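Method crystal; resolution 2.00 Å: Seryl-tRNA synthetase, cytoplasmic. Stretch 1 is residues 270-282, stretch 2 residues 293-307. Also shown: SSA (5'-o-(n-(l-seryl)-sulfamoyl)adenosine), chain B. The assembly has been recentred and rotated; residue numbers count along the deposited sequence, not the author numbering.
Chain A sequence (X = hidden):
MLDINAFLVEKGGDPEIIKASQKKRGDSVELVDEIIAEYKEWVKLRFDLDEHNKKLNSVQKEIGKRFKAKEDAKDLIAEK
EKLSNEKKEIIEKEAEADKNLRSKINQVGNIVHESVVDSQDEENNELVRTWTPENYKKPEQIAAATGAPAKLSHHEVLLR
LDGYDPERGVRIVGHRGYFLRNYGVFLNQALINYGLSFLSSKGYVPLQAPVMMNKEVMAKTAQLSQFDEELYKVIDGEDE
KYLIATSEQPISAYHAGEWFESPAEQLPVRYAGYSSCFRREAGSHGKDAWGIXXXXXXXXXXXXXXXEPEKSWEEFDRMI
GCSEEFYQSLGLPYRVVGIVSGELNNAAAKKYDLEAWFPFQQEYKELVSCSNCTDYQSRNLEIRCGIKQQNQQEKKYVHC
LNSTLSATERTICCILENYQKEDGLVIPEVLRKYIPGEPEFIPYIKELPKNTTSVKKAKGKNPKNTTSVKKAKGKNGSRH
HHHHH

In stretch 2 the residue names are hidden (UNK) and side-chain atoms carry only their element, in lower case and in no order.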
# COMPACT_ATOMS: atom_id res chain seq x y z
N ARG A 270 7.28 7.24 22.51
CA ARG A 270 7.18 5.88 22.00
C ARG A 270 6.00 5.73 21.04
O ARG A 270 4.87 6.04 21.42
CB ARG A 270 7.03 4.91 23.16
CG ARG A 270 8.17 5.01 24.21
CD ARG A 270 8.08 3.88 25.23
NE ARG A 270 9.25 3.80 26.11
CZ ARG A 270 9.22 4.08 27.41
NH1 ARG A 270 8.09 4.46 27.98
NH2 ARG A 270 10.33 3.97 28.14
N TYR A 271 6.26 5.27 19.82
CA TYR A 271 5.20 5.07 18.83
C TYR A 271 5.00 3.58 18.52
O TYR A 271 5.96 2.84 18.31
CB TYR A 271 5.51 5.81 17.54
CG TYR A 271 5.49 7.31 17.71
CD1 TYR A 271 4.31 7.97 18.03
CD2 TYR A 271 6.65 8.05 17.59
CE1 TYR A 271 4.28 9.37 18.21
CE2 TYR A 271 6.64 9.43 17.77
CZ TYR A 271 5.45 10.08 18.08
OH TYR A 271 5.45 11.45 18.26
N ALA A 272 3.74 3.17 18.50
CA ALA A 272 3.33 1.88 17.98
C ALA A 272 2.95 2.11 16.52
O ALA A 272 1.81 2.46 16.20
CB ALA A 272 2.15 1.35 18.78
N GLY A 273 3.93 1.93 15.63
CA GLY A 273 3.74 2.22 14.23
C GLY A 273 2.98 1.10 13.54
O GLY A 273 3.19 -0.05 13.85
N TYR A 274 2.09 1.45 12.62
CA TYR A 274 1.42 0.44 11.82
C TYR A 274 1.39 0.87 10.37
O TYR A 274 1.03 2.02 10.06
CB TYR A 274 -0.02 0.18 12.32
CG TYR A 274 -0.84 -0.54 11.27
CD1 TYR A 274 -0.47 -1.81 10.83
CD2 TYR A 274 -1.95 0.05 10.68
CE1 TYR A 274 -1.18 -2.47 9.86
CE2 TYR A 274 -2.69 -0.63 9.70
CZ TYR A 274 -2.29 -1.89 9.30
OH TYR A 274 -2.99 -2.58 8.33
N SER A 275 1.77 -0.04 9.48
CA SER A 275 1.66 0.24 8.06
C SER A 275 1.78 -1.06 7.31
O SER A 275 2.25 -2.06 7.87
CB SER A 275 2.79 1.17 7.61
OG SER A 275 4.04 0.46 7.59
N SER A 276 1.37 -1.06 6.06
CA SER A 276 1.86 -2.07 5.13
C SER A 276 3.31 -1.72 4.76
O SER A 276 3.73 -0.56 4.93
CB SER A 276 0.98 -2.15 3.89
OG SER A 276 -0.24 -2.79 4.23
N CYS A 277 4.04 -2.72 4.28
CA CYS A 277 5.47 -2.61 3.97
C CYS A 277 5.70 -3.30 2.64
O CYS A 277 5.13 -4.36 2.38
CB CYS A 277 6.30 -3.31 5.06
SG CYS A 277 5.93 -2.69 6.73
N PHE A 278 6.55 -2.71 1.81
CA PHE A 278 6.75 -3.21 0.44
C PHE A 278 8.23 -3.39 0.17
O PHE A 278 9.02 -2.46 0.38
CB PHE A 278 6.12 -2.23 -0.56
CG PHE A 278 4.66 -1.96 -0.28
CD1 PHE A 278 3.67 -2.75 -0.83
CD2 PHE A 278 4.30 -0.94 0.59
CE1 PHE A 278 2.33 -2.52 -0.53
CE2 PHE A 278 2.97 -0.71 0.89
CZ PHE A 278 1.99 -1.49 0.32
N ARG A 279 8.61 -4.59 -0.27
CA ARG A 279 10.01 -4.87 -0.51
C ARG A 279 10.20 -5.67 -1.79
O ARG A 279 9.54 -6.67 -2.01
CB ARG A 279 10.59 -5.64 0.68
CG ARG A 279 10.41 -4.89 1.99
CD ARG A 279 11.16 -5.56 3.12
NE ARG A 279 10.93 -4.84 4.37
CZ ARG A 279 11.67 -4.97 5.46
NH1 ARG A 279 12.72 -5.81 5.47
NH2 ARG A 279 11.37 -4.26 6.55
N ARG A 280 11.10 -5.20 -2.65
CA ARG A 280 11.39 -5.89 -3.90
C ARG A 280 12.06 -7.25 -3.68
O ARG A 280 11.92 -8.14 -4.51
CB ARG A 280 12.26 -5.01 -4.80
CG ARG A 280 11.54 -3.73 -5.27
CD ARG A 280 12.35 -2.99 -6.34
NE ARG A 280 12.78 -3.91 -7.39
CZ ARG A 280 14.05 -4.06 -7.77
NH1 ARG A 280 15.01 -3.33 -7.21
NH2 ARG A 280 14.35 -4.93 -8.73
N GLU A 281 12.76 -7.40 -2.55
CA GLU A 281 13.49 -8.63 -2.27
C GLU A 281 14.28 -9.04 -3.51
O GLU A 281 14.27 -10.21 -3.90
CB GLU A 281 12.53 -9.75 -1.87
CG GLU A 281 11.73 -9.43 -0.58
CD GLU A 281 12.62 -9.47 0.66
OE1 GLU A 281 12.41 -8.66 1.59
OE2 GLU A 281 13.52 -10.33 0.72
N ALA A 282 14.93 -8.06 -4.12
CA ALA A 282 15.55 -8.26 -5.43
C ALA A 282 16.72 -9.24 -5.38
O ALA A 282 17.05 -9.87 -6.38
CB ALA A 282 15.99 -6.92 -6.02
N UNK A 293 5.65 -16.16 4.20
CA UNK A 293 6.78 -15.96 5.09
C UNK A 293 7.67 -14.86 4.57
O UNK A 293 8.11 -14.00 5.32
c UNK A 293 8.75 -17.36 7.49
c UNK A 293 8.82 -17.10 6.13
c UNK A 293 10.02 -16.65 5.60
c UNK A 293 11.05 -16.77 7.77
c UNK A 293 11.13 -16.49 6.41
c UNK A 293 7.60 -17.26 5.25
c UNK A 293 9.87 -17.21 8.31
N UNK A 294 7.94 -14.89 3.27
CA UNK A 294 8.75 -13.86 2.64
C UNK A 294 8.02 -13.38 1.40
O UNK A 294 7.98 -14.09 0.39
n UNK A 294 13.16 -14.22 2.29
c UNK A 294 12.37 -13.80 1.14
c UNK A 294 10.98 -13.31 1.57
n UNK A 294 13.67 -12.07 2.95
c UNK A 294 13.76 -13.38 3.13
n UNK A 294 14.46 -13.86 4.15
c UNK A 294 10.13 -14.39 2.23
N UNK A 295 7.43 -12.19 1.49
CA UNK A 295 6.58 -11.67 0.42
C UNK A 295 6.96 -10.25 0.06
O UNK A 295 7.86 -9.68 0.68
c UNK A 295 4.91 -11.05 2.21
c UNK A 295 5.09 -11.72 0.84
c UNK A 295 4.58 -13.17 0.86
N UNK A 296 6.30 -9.67 -0.94
CA UNK A 296 6.64 -8.32 -1.40
C UNK A 296 5.84 -7.24 -0.65
O UNK A 296 6.21 -6.07 -0.69
c UNK A 296 7.14 -10.00 -4.59
c UNK A 296 9.29 -9.57 -4.59
n UNK A 296 8.70 -8.71 -3.77
c UNK A 296 6.39 -8.16 -2.91
n UNK A 296 8.36 -10.36 -5.10
c UNK A 296 7.35 -8.95 -3.75
N UNK A 297 4.75 -7.64 0.00
CA UNK A 297 3.87 -6.71 0.72
C UNK A 297 3.41 -7.40 1.99
O UNK A 297 2.97 -8.55 1.94
c UNK A 297 2.64 -6.32 -0.15
N UNK A 298 3.55 -6.74 3.13
CA UNK A 298 3.12 -7.33 4.40
C UNK A 298 2.81 -6.22 5.39
O UNK A 298 3.21 -5.07 5.18
c UNK A 298 5.52 -7.66 5.28
c UNK A 298 6.51 -7.53 4.31
c UNK A 298 7.02 -6.60 6.87
c UNK A 298 7.72 -6.92 4.59
c UNK A 298 4.20 -8.31 4.95
c UNK A 298 5.78 -7.19 6.56
c UNK A 298 7.99 -6.46 5.87
N UNK A 299 2.05 -6.55 6.43
CA UNK A 299 1.78 -5.58 7.50
C UNK A 299 2.73 -5.75 8.68
O UNK A 299 3.21 -6.85 8.94
o UNK A 299 -1.18 -7.16 5.79
c UNK A 299 0.33 -5.69 7.98
c UNK A 299 -0.70 -5.14 6.95
c UNK A 299 -0.77 -5.98 5.69
o UNK A 299 -0.41 -5.48 4.61
N UNK A 300 3.00 -4.66 9.39
CA UNK A 300 3.92 -4.73 10.52
C UNK A 300 3.55 -3.70 11.57
O UNK A 300 3.35 -2.51 11.26
c UNK A 300 8.26 -3.58 9.71
c UNK A 300 7.89 -4.73 10.68
c UNK A 300 6.43 -4.62 11.21
c UNK A 300 5.38 -4.53 10.06
n UNK A 300 7.92 -2.23 10.26
N UNK A 301 3.44 -4.16 12.81
CA UNK A 301 3.41 -3.30 13.97
C UNK A 301 4.85 -3.09 14.45
O UNK A 301 5.56 -4.05 14.77
c UNK A 301 2.55 -2.93 16.32
c UNK A 301 1.13 -4.18 14.62
c UNK A 301 2.56 -3.89 15.12
c UNK A 301 0.47 -2.99 13.91
N UNK A 302 5.25 -1.83 14.50
CA UNK A 302 6.62 -1.40 14.73
C UNK A 302 6.70 -0.63 16.06
O UNK A 302 5.83 0.19 16.37
c UNK A 302 8.41 0.14 13.69
c UNK A 302 9.48 -0.87 13.29
o UNK A 302 10.68 -0.48 13.20
o UNK A 302 9.13 -2.04 13.04
c UNK A 302 7.00 -0.43 13.60
N UNK A 303 7.74 -0.89 16.84
CA UNK A 303 8.08 -0.00 17.96
C UNK A 303 9.04 1.06 17.46
O UNK A 303 10.08 0.74 16.89
o UNK A 303 9.11 -1.91 21.83
c UNK A 303 8.80 -0.76 19.08
c UNK A 303 8.03 -1.88 19.70
c UNK A 303 8.83 -2.53 20.81
n UNK A 303 9.22 -3.78 20.60
N UNK A 304 8.72 2.34 17.68
CA UNK A 304 9.69 3.37 17.34
C UNK A 304 9.79 4.33 18.50
O UNK A 304 8.78 4.87 18.97
c UNK A 304 10.55 6.34 16.12
c UNK A 304 12.49 5.47 14.35
c UNK A 304 11.59 7.19 15.75
c UNK A 304 11.45 4.62 14.73
c UNK A 304 9.35 4.12 16.04
c UNK A 304 10.46 5.06 15.61
c UNK A 304 12.56 6.76 14.87
N UNK A 305 11.01 4.56 18.96
CA UNK A 305 11.22 5.31 20.19
C UNK A 305 12.33 6.33 20.03
O UNK A 305 13.36 6.06 19.43
c UNK A 305 10.53 3.29 21.54
c UNK A 305 11.59 4.38 21.37
c UNK A 305 11.75 5.19 22.66
N UNK A 306 12.10 7.52 20.59
CA UNK A 306 13.11 8.55 20.68
C UNK A 306 13.37 8.76 22.16
O UNK A 306 12.44 8.86 22.96
c UNK A 306 12.17 11.32 18.05
c UNK A 306 10.82 9.27 18.39
c UNK A 306 12.60 9.86 20.05
c UNK A 306 12.20 9.87 18.57
N UNK A 307 14.65 8.82 22.52
CA UNK A 307 15.04 8.99 23.91
C UNK A 307 16.20 9.97 23.99
O UNK A 307 16.81 10.31 22.98
o UNK A 307 16.92 7.45 24.01
c UNK A 307 15.60 7.68 24.52
c UNK A 307 14.74 6.47 24.17
N10 SSA B . 12.11 -1.32 11.12
CA SSA B . 12.89 -2.52 11.38
CB SSA B . 12.35 -3.24 12.62
OG SSA B . 11.06 -3.82 12.34
C9 SSA B . 12.85 -3.44 10.20
O9 SSA B . 12.15 -3.21 9.23
N8 SSA B . 13.62 -4.53 10.27
S1 SSA B . 13.49 -5.76 9.26
O1S SSA B . 13.94 -5.46 7.94
O2S SSA B . 14.24 -6.86 9.79
O5' SSA B . 12.02 -6.22 9.20
C5' SSA B . 11.29 -6.51 10.39
C4' SSA B . 10.56 -7.84 10.22
O4' SSA B . 9.65 -7.85 9.12
C3' SSA B . 11.48 -9.01 9.95
O3' SSA B . 12.12 -9.44 11.16
C2' SSA B . 10.50 -10.03 9.38
O2' SSA B . 9.76 -10.65 10.45
C1' SSA B . 9.52 -9.16 8.58
N9 SSA B . 9.90 -9.15 7.16
C8 SSA B . 10.99 -8.57 6.61
N7 SSA B . 10.98 -8.80 5.28
C5 SSA B . 9.87 -9.51 5.01
C6 SSA B . 9.33 -10.01 3.84
N6 SSA B . 9.98 -9.80 2.67
N1 SSA B . 8.17 -10.70 3.88
C2 SSA B . 7.54 -10.90 5.05
N3 SSA B . 8.03 -10.42 6.19
C4 SSA B . 9.20 -9.74 6.19
O HOH W 1 5.05 -0.96 9.73

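Position 293 has one carbon followed by a ring of six carbons, and its side chain is out of reach of stretch 1: Phe293. At 294, three carbons and a nitrogen lead to a carbon carrying two more nitrogens. This is Arg294, whose NH1 lies 2.8 Å from Glu281 OE2, a salt bridge that Glu281 meets at the guanidinium edge.

Position 295 carries three carbons forked at the first and points away from stretch 1, as Val295. Its backbone serves the adenine: N donates to SSA N1 (2.9 Å), and O accepts from SSA N6 (2.9 Å). At 296, one carbon bears a five-membered ring of three carbons and two nitrogens: His296. Its ND1 donates to Arg279 O (2.8 Å, 162°), which fixes a proton on that nitrogen, while Arg279 N returns a bond to His296 O (2.9 Å).

A lone carbon at 297, 3.8 Å from Phe278 CD1, marks Ala297. Position 298 has one carbon and a six-carbon ring, so it is Phe298. Cys277 CB sits 3.8 Å from the ring centroid and 17° off the normal, a CH-pi contact; the opposite face receives the adenine, with Phe298 CE2 3.4 Å from SSA C5.

Three carbons at 299, the third carrying two oxygens, give Glu299; Ser276 OG donates to its OE2 at 2.7 Å. At 300, four carbons in a row end in nitrogen: Lys300. Its CB lies 3.8 Å from Cys277 SG. A water joins the strands, donating to Ser275 OG and Lys300 O (both 2.8 Å) and accepting from Lys300 NZ (3.2 Å).

Position 301 has four carbons forked at the first, one arm two carbons long: Ile301, whose CD1 packs 3.4 Å from Tyr274 CD1. At 302, three carbons end in two oxygens. The CB approaches Gly273, where an ideal CB would lie only 3.5 Å away, a tight fit that the glycine avoids. This is Glu302; its end leads away to the seryl group, OE1 accepting from SSA OG and OE2 from SSA N10, each at 2.7 Å. Its OE1 also forms a salt bridge with Lys300 NZ (3.0 Å).

Position 303 has three carbons, the third bearing one oxygen and one nitrogen, and barely touches stretch 1: Gln303. One carbon and a six-carbon ring at 304 give Phe304, its CB 4.5 Å from Tyr271 CB. Three carbons forked at the first make 305 Val305, with CG1 3.9 Å from Arg270 CG. Four carbons forked at the second make 306 Leu306, with CD1 4.2 Å from Tyr271 CE2. At 307, one carbon carries an oxygen and a carbon: Thr307, which makes no contact.

The contact is an antiparallel pairing, 148° between strand directions, burying 1125 Å². Paired backbone hydrogen bonds link Tyr271 with Phe304 (Tyr271 N to Phe304 O 2.7 Å, Phe304 N to Tyr271 O 2.9 Å) and Gly273 with Glu302 (Gly273 N to Glu302 O 2.7 Å, Glu302 N to Gly273 O 2.8 Å). The face bearing Cys277, Phe298, Lys300 and Glu302 lines the site for the seryl-adenylate analogue.

Stretch 2, residues 293-307: FRVHAFEKIEQFVLT
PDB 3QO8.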